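Local coordinates for nitrite transporter NirC (Salmonella enterica subsp. enterica serovar Typhimurium, PDB 4FC4), which moves nitrite in and out of the cell across the cytoplasmic membrane as a channel of the formate/nitrite transporter family, at residues N112-Y123 with V199-F210. Residues are numbered along the deposited sequence; the frame is centred on the assembly and turned at random.
Sequences NLVGSVFVALLY and VANMTLFALSWF
Met202 runs along the side of helix 112-123. Its CB lies 3.6 Å from Ser116 CB, its CG meets Leu113 CD1 at 3.7 Å, and with the chain extended beyond CG, SD settles 3.5 Å from Leu113 CA. An unbranched, flexible thioether suits this place, because it can lie along the neighbouring helix with its sulfur against the backbone. Ser116, small enough to sit facing Thr203, gives its OG proton to Asn112 O one turn back, from above that carbonyl's plane. A water then joins the helices, donating to Ser116 OG and to Val199 O and lying very close to Thr203 OG1. In this pentameric channel of the formate/nitrite transporter fold, segments 112-123 and 199-209 run the same way at 37°, their axes approaching to 8.1 Å. Small residues allow it: Ala120 CB touches Ala206 CB at 3.6 Å. Farther along, the flat ring of Phe210 lies where the helices diverge. Leu121 CD2 makes a CH-pi contact over one face, 3.8 Å from the Phe210 ring centroid, while Val117 O lies at the ring's edge. On another flank, Leu207 CD2 approaches Tyr123 CD2 to 3.5 Å, and Tyr123 also packs against Tyr195 of a neighbouring subunit.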
ATOM      1  N   ASN B 112      -8.457 -20.146 -23.215  1.00 47.45           N
ATOM      2  CA  ASN B 112      -8.711 -19.783 -21.833  1.00 45.94           C
ATOM      3  C   ASN B 112      -9.346 -20.936 -21.047  1.00 48.70           C
ATOM      4  O   ASN B 112      -8.976 -21.169 -19.886  1.00 45.83           O
ATOM      5  CB  ASN B 112      -9.615 -18.569 -21.785  1.00 41.64           C
ATOM      6  CG  ASN B 112      -8.908 -17.299 -22.195  1.00 48.43           C
ATOM      7  OD1 ASN B 112      -9.560 -16.276 -22.314  1.00 51.43           O
ATOM      8  ND2 ASN B 112      -7.559 -17.344 -22.403  1.00 48.65           N
ATOM      9  N   LEU B 113     -10.256 -21.671 -21.709  1.00 45.99           N
ATOM     10  CA  LEU B 113     -10.961 -22.813 -21.095  1.00 48.98           C
ATOM     11  C   LEU B 113      -9.980 -23.957 -20.787  1.00 49.77           C
ATOM     12  O   LEU B 113      -9.930 -24.427 -19.644  1.00 50.63           O
ATOM     13  CB  LEU B 113     -12.170 -23.267 -21.939  1.00 45.99           C
ATOM     14  CG  LEU B 113     -13.036 -24.448 -21.439  1.00 49.92           C
ATOM     15  CD1 LEU B 113     -13.807 -24.137 -20.135  1.00 44.91           C
ATOM     16  CD2 LEU B 113     -13.976 -24.977 -22.544  1.00 41.17           C
ATOM     17  N   VAL B 114      -9.157 -24.331 -21.773  1.00 48.21           N
ATOM     18  CA  VAL B 114      -8.096 -25.306 -21.578  1.00 45.51           C
ATOM     19  C   VAL B 114      -7.195 -24.934 -20.374  1.00 47.15           C
ATOM     20  O   VAL B 114      -6.912 -25.790 -19.532  1.00 48.05           O
ATOM     21  CB  VAL B 114      -7.270 -25.460 -22.864  1.00 46.20           C
ATOM     22  CG1 VAL B 114      -5.958 -26.197 -22.593  1.00 42.98           C
ATOM     23  CG2 VAL B 114      -8.100 -26.191 -23.969  1.00 44.17           C
ATOM     24  N   GLY B 115      -6.772 -23.676 -20.258  1.00 41.08           N
ATOM     25  CA  GLY B 115      -5.836 -23.302 -19.189  1.00 42.62           C
ATOM     26  C   GLY B 115      -6.543 -23.351 -17.853  1.00 43.06           C
ATOM     27  O   GLY B 115      -5.938 -23.699 -16.823  1.00 43.34           O
ATOM     28  N   SER B 116      -7.843 -23.032 -17.892  1.00 41.72           N
ATOM     29  CA  SER B 116      -8.697 -23.097 -16.730  1.00 40.12           C
ATOM     30  C   SER B 116      -8.913 -24.523 -16.253  1.00 41.15           C
ATOM     31  O   SER B 116      -8.695 -24.802 -15.104  1.00 41.41           O
ATOM     32  CB  SER B 116     -10.035 -22.433 -17.015  1.00 41.35           C
ATOM     33  OG  SER B 116      -9.918 -21.046 -17.211  1.00 42.31           O
ATOM     34  N   VAL B 117      -9.356 -25.423 -17.137  1.00 46.14           N
ATOM     35  CA  VAL B 117      -9.591 -26.810 -16.752  1.00 47.53           C
ATOM     36  C   VAL B 117      -8.274 -27.360 -16.247  1.00 47.87           C
ATOM     37  O   VAL B 117      -8.206 -28.141 -15.280  1.00 50.37           O
ATOM     38  CB  VAL B 117     -10.069 -27.649 -17.952  1.00 52.00           C
ATOM     39  CG1 VAL B 117      -9.982 -29.144 -17.658  1.00 51.00           C
ATOM     40  CG2 VAL B 117     -11.480 -27.246 -18.359  1.00 51.93           C
ATOM     41  N   PHE B 118      -7.194 -26.920 -16.890  1.00 48.34           N
ATOM     42  CA  PHE B 118      -5.883 -27.468 -16.571  1.00 45.23           C
ATOM     43  C   PHE B 118      -5.383 -27.057 -15.188  1.00 44.70           C
ATOM     44  O   PHE B 118      -4.890 -27.926 -14.441  1.00 41.67           O
ATOM     45  CB  PHE B 118      -4.869 -27.134 -17.646  1.00 47.47           C
ATOM     46  CG  PHE B 118      -3.425 -27.479 -17.287  1.00 48.70           C
ATOM     47  CD1 PHE B 118      -2.956 -28.806 -17.379  1.00 48.72           C
ATOM     48  CD2 PHE B 118      -2.529 -26.468 -16.925  1.00 44.70           C
ATOM     49  CE1 PHE B 118      -1.625 -29.095 -17.098  1.00 47.56           C
ATOM     50  CE2 PHE B 118      -1.197 -26.763 -16.660  1.00 46.94           C
ATOM     51  CZ  PHE B 118      -0.750 -28.076 -16.737  1.00 48.17           C
ATOM     52  N   VAL B 119      -5.494 -25.772 -14.832  1.00 42.33           N
ATOM     53  CA  VAL B 119      -5.040 -25.357 -13.478  1.00 40.90           C
ATOM     54  C   VAL B 119      -5.962 -26.046 -12.418  1.00 41.35           C
ATOM     55  O   VAL B 119      -5.518 -26.384 -11.297  1.00 38.65           O
ATOM     56  CB  VAL B 119      -5.000 -23.815 -13.328  1.00 42.39           C
ATOM     57  CG1 VAL B 119      -6.433 -23.266 -13.329  1.00 39.74           C
ATOM     58  CG2 VAL B 119      -4.238 -23.379 -12.046  1.00 39.17           C
ATOM     59  N   ALA B 120      -7.225 -26.311 -12.781  1.00 41.32           N
ATOM     60  CA  ALA B 120      -8.131 -26.982 -11.830  1.00 41.49           C
ATOM     61  C   ALA B 120      -7.707 -28.444 -11.591  1.00 42.24           C
ATOM     62  O   ALA B 120      -7.687 -28.948 -10.431  1.00 42.79           O
ATOM     63  CB  ALA B 120      -9.603 -26.871 -12.272  1.00 39.65           C
ATOM     64  N   LEU B 121      -7.321 -29.112 -12.674  1.00 42.99           N
ATOM     65  CA  LEU B 121      -6.806 -30.487 -12.579  1.00 43.91           C
ATOM     66  C   LEU B 121      -5.598 -30.603 -11.623  1.00 43.00           C
ATOM     67  O   LEU B 121      -5.539 -31.532 -10.799  1.00 46.13           O
ATOM     68  CB  LEU B 121      -6.408 -30.992 -13.950  1.00 43.44           C
ATOM     69  CG  LEU B 121      -7.423 -31.664 -14.858  1.00 52.95           C
ATOM     70  CD1 LEU B 121      -6.640 -32.268 -16.044  1.00 52.13           C
ATOM     71  CD2 LEU B 121      -8.200 -32.768 -14.112  1.00 52.71           C
ATOM     72  N   LEU B 122      -4.621 -29.715 -11.793  1.00 38.98           N
ATOM     73  CA  LEU B 122      -3.438 -29.761 -11.020  1.00 43.30           C
ATOM     74  C   LEU B 122      -3.799 -29.572  -9.545  1.00 42.72           C
ATOM     75  O   LEU B 122      -3.250 -30.255  -8.688  1.00 43.41           O
ATOM     76  CB  LEU B 122      -2.444 -28.662 -11.452  1.00 45.25           C
ATOM     77  CG  LEU B 122      -1.826 -28.634 -12.871  1.00 50.13           C
ATOM     78  CD1 LEU B 122      -0.995 -27.341 -13.012  1.00 46.42           C
ATOM     79  CD2 LEU B 122      -0.964 -29.855 -13.213  1.00 47.73           C
ATOM     80  N   TYR B 123      -4.716 -28.647  -9.252  1.00 40.84           N
ATOM     81  CA  TYR B 123      -5.074 -28.344  -7.856  1.00 38.31           C
ATOM     82  C   TYR B 123      -5.725 -29.595  -7.214  1.00 40.87           C
ATOM     83  O   TYR B 123      -5.539 -29.945  -6.025  1.00 41.03           O
ATOM     84  CB  TYR B 123      -5.958 -27.089  -7.840  1.00 38.72           C
ATOM     85  CG  TYR B 123      -6.509 -26.781  -6.483  1.00 38.19           C
ATOM     86  CD1 TYR B 123      -5.730 -26.150  -5.527  1.00 35.77           C
ATOM     87  CD2 TYR B 123      -7.802 -27.125  -6.172  1.00 37.35           C
ATOM     88  CE1 TYR B 123      -6.221 -25.911  -4.257  1.00 37.81           C
ATOM     89  CE2 TYR B 123      -8.309 -26.871  -4.937  1.00 39.62           C
ATOM     90  CZ  TYR B 123      -7.491 -26.277  -3.974  1.00 39.49           C
ATOM     91  OH  TYR B 123      -8.007 -26.037  -2.734  1.00 40.72           O
ATOM     92  N   VAL B 199     -14.245 -16.290 -18.078  1.00 44.12           N
ATOM     93  CA  VAL B 199     -13.011 -17.095 -17.895  1.00 46.33           C
ATOM     94  C   VAL B 199     -12.781 -17.470 -16.419  1.00 44.18           C
ATOM     95  O   VAL B 199     -12.429 -18.605 -16.081  1.00 47.13           O
ATOM     96  CB  VAL B 199     -11.782 -16.381 -18.519  1.00 45.66           C
ATOM     97  CG1 VAL B 199     -10.507 -17.159 -18.313  1.00 44.17           C
ATOM     98  CG2 VAL B 199     -12.000 -16.159 -20.013  1.00 41.44           C
ATOM     99  N   ALA B 200     -12.975 -16.537 -15.516  1.00 44.40           N
ATOM    100  CA  ALA B 200     -12.807 -16.893 -14.087  1.00 43.54           C
ATOM    101  C   ALA B 200     -13.833 -17.975 -13.663  1.00 44.10           C
ATOM    102  O   ALA B 200     -13.522 -18.824 -12.839  1.00 43.20           O
ATOM    103  CB  ALA B 200     -12.915 -15.663 -13.187  1.00 39.62           C
ATOM    104  N   ASN B 201     -15.039 -17.955 -14.233  1.00 40.64           N
ATOM    105  CA  ASN B 201     -16.038 -18.964 -13.904  1.00 42.43           C
ATOM    106  C   ASN B 201     -15.607 -20.349 -14.378  1.00 42.69           C
ATOM    107  O   ASN B 201     -15.858 -21.342 -13.711  1.00 43.95           O
ATOM    108  CB  ASN B 201     -17.433 -18.618 -14.463  1.00 45.66           C
ATOM    109  CG  ASN B 201     -18.148 -17.482 -13.707  1.00 44.17           C
ATOM    110  OD1 ASN B 201     -19.270 -17.079 -14.114  1.00 53.78           O
ATOM    111  ND2 ASN B 201     -17.532 -16.939 -12.658  1.00 39.10           N
ATOM    112  N   MET B 202     -14.932 -20.398 -15.520  1.00 44.76           N
ATOM    113  CA  MET B 202     -14.384 -21.643 -16.063  1.00 43.68           C
ATOM    114  C   MET B 202     -13.576 -22.406 -15.018  1.00 42.30           C
ATOM    115  O   MET B 202     -13.775 -23.616 -14.877  1.00 43.38           O
ATOM    116  CB  MET B 202     -13.490 -21.400 -17.290  1.00 43.33           C
ATOM    117  CG  MET B 202     -14.176 -20.799 -18.499  1.00 43.79           C
ATOM    118  SD  MET B 202     -13.006 -20.251 -19.776  1.00 45.96           S
ATOM    119  CE  MET B 202     -14.151 -19.627 -20.993  1.00 47.93           C
ATOM    120  N   THR B 203     -12.681 -21.730 -14.294  1.00 37.12           N
ATOM    121  CA  THR B 203     -11.905 -22.414 -13.264  1.00 36.50           C
ATOM    122  C   THR B 203     -12.845 -22.848 -12.115  1.00 38.73           C
ATOM    123  O   THR B 203     -12.779 -23.964 -11.601  1.00 38.93           O
ATOM    124  CB  THR B 203     -10.711 -21.561 -12.720  1.00 34.64           C
ATOM    125  OG1 THR B 203      -9.685 -21.435 -13.721  1.00 34.46           O
ATOM    126  CG2 THR B 203     -10.064 -22.272 -11.535  1.00 34.32           C
ATOM    127  N   LEU B 204     -13.743 -21.964 -11.698  1.00 42.99           N
ATOM    128  CA  LEU B 204     -14.605 -22.304 -10.578  1.00 42.21           C
ATOM    129  C   LEU B 204     -15.402 -23.541 -10.956  1.00 45.57           C
ATOM    130  O   LEU B 204     -15.520 -24.492 -10.151  1.00 47.86           O
ATOM    131  CB  LEU B 204     -15.542 -21.162 -10.244  1.00 39.72           C
ATOM    132  CG  LEU B 204     -16.418 -21.536  -9.064  1.00 40.81           C
ATOM    133  CD1 LEU B 204     -15.610 -21.705  -7.771  1.00 41.22           C
ATOM    134  CD2 LEU B 204     -17.473 -20.455  -8.990  1.00 38.36           C
ATOM    135  N   PHE B 205     -15.942 -23.531 -12.180  1.00 44.84           N
ATOM    136  CA  PHE B 205     -16.770 -24.627 -12.604  1.00 47.57           C
ATOM    137  C   PHE B 205     -16.018 -25.928 -12.644  1.00 50.63           C
ATOM    138  O   PHE B 205     -16.598 -26.977 -12.344  1.00 52.58           O
ATOM    139  CB  PHE B 205     -17.491 -24.338 -13.912  1.00 49.27           C
ATOM    140  CG  PHE B 205     -18.554 -23.258 -13.795  1.00 49.37           C
ATOM    141  CD1 PHE B 205     -19.366 -23.181 -12.694  1.00 52.38           C
ATOM    142  CD2 PHE B 205     -18.722 -22.303 -14.791  1.00 50.91           C
ATOM    143  CE1 PHE B 205     -20.328 -22.181 -12.584  1.00 55.08           C
ATOM    144  CE2 PHE B 205     -19.689 -21.307 -14.691  1.00 49.88           C
ATOM    145  CZ  PHE B 205     -20.492 -21.244 -13.582  1.00 50.00           C
ATOM    146  N   ALA B 206     -14.710 -25.867 -12.940  1.00 51.12           N
ATOM    147  CA  ALA B 206     -13.932 -27.090 -13.139  1.00 48.98           C
ATOM    148  C   ALA B 206     -13.588 -27.654 -11.738  1.00 48.47           C
ATOM    149  O   ALA B 206     -13.721 -28.878 -11.466  1.00 49.71           O
ATOM    150  CB  ALA B 206     -12.709 -26.827 -14.027  1.00 43.29           C
ATOM    151  N   LEU B 207     -13.217 -26.752 -10.845  1.00 43.81           N
ATOM    152  CA  LEU B 207     -12.967 -27.079  -9.448  1.00 44.60           C
ATOM    153  C   LEU B 207     -14.168 -27.751  -8.767  1.00 48.12           C
ATOM    154  O   LEU B 207     -14.025 -28.777  -8.109  1.00 51.71           O
ATOM    155  CB  LEU B 207     -12.646 -25.788  -8.693  1.00 44.29           C
ATOM    156  CG  LEU B 207     -11.280 -25.154  -8.927  1.00 41.03           C
ATOM    157  CD1 LEU B 207     -11.240 -23.862  -8.141  1.00 44.75           C
ATOM    158  CD2 LEU B 207     -10.132 -26.110  -8.548  1.00 42.46           C
ATOM    159  N   SER B 208     -15.359 -27.178  -8.901  1.00 49.36           N
ATOM    160  CA  SER B 208     -16.507 -27.850  -8.357  1.00 51.22           C
ATOM    161  C   SER B 208     -16.743 -29.192  -9.073  1.00 54.54           C
ATOM    162  O   SER B 208     -17.077 -30.217  -8.427  1.00 60.22           O
ATOM    163  CB  SER B 208     -17.754 -26.968  -8.375  1.00 49.75           C
ATOM    164  OG  SER B 208     -18.803 -27.695  -7.763  1.00 51.53           O
ATOM    165  N   TRP B 209     -16.540 -29.212 -10.390  1.00 54.67           N
ATOM    166  CA  TRP B 209     -16.765 -30.448 -11.169  1.00 55.46           C
ATOM    167  C   TRP B 209     -15.889 -31.579 -10.703  1.00 57.95           C
ATOM    168  O   TRP B 209     -16.359 -32.725 -10.582  1.00 58.79           O
ATOM    169  CB  TRP B 209     -16.587 -30.215 -12.674  1.00 54.11           C
ATOM    170  CG  TRP B 209     -17.026 -31.402 -13.497  1.00 55.97           C
ATOM    171  CD1 TRP B 209     -16.224 -32.259 -14.247  1.00 56.10           C
ATOM    172  CD2 TRP B 209     -18.401 -31.926 -13.662  1.00 58.75           C
ATOM    173  NE1 TRP B 209     -16.975 -33.246 -14.854  1.00 59.66           N
ATOM    174  CE2 TRP B 209     -18.286 -33.111 -14.552  1.00 61.64           C
ATOM    175  CE3 TRP B 209     -19.667 -31.549 -13.192  1.00 59.85           C
ATOM    176  CZ2 TRP B 209     -19.400 -33.863 -14.938  1.00 60.98           C
ATOM    177  CZ3 TRP B 209     -20.783 -32.315 -13.594  1.00 61.43           C
ATOM    178  CH2 TRP B 209     -20.645 -33.445 -14.447  1.00 60.89           C
ATOM    179  N   PHE B 210     -14.608 -31.273 -10.427  1.00 55.47           N
ATOM    180  CA  PHE B 210     -13.666 -32.314 -10.010  1.00 53.86           C
ATOM    181  C   PHE B 210     -13.817 -32.634  -8.520  1.00 55.33           C
ATOM    182  O   PHE B 210     -13.116 -33.464  -7.998  1.00 56.54           O
ATOM    183  CB  PHE B 210     -12.199 -31.935 -10.305  1.00 52.63           C
ATOM    184  CG  PHE B 210     -11.899 -31.644 -11.764  1.00 53.43           C
ATOM    185  CD1 PHE B 210     -12.431 -32.447 -12.795  1.00 53.88           C
ATOM    186  CD2 PHE B 210     -11.046 -30.571 -12.104  1.00 49.24           C
ATOM    187  CE1 PHE B 210     -12.165 -32.149 -14.126  1.00 57.43           C
ATOM    188  CE2 PHE B 210     -10.754 -30.285 -13.427  1.00 50.13           C
ATOM    189  CZ  PHE B 210     -11.309 -31.074 -14.449  1.00 55.08           C
TER
HETATM  190  O   HOH W   1      -9.712 -19.260 -14.899  1.00 43.36           O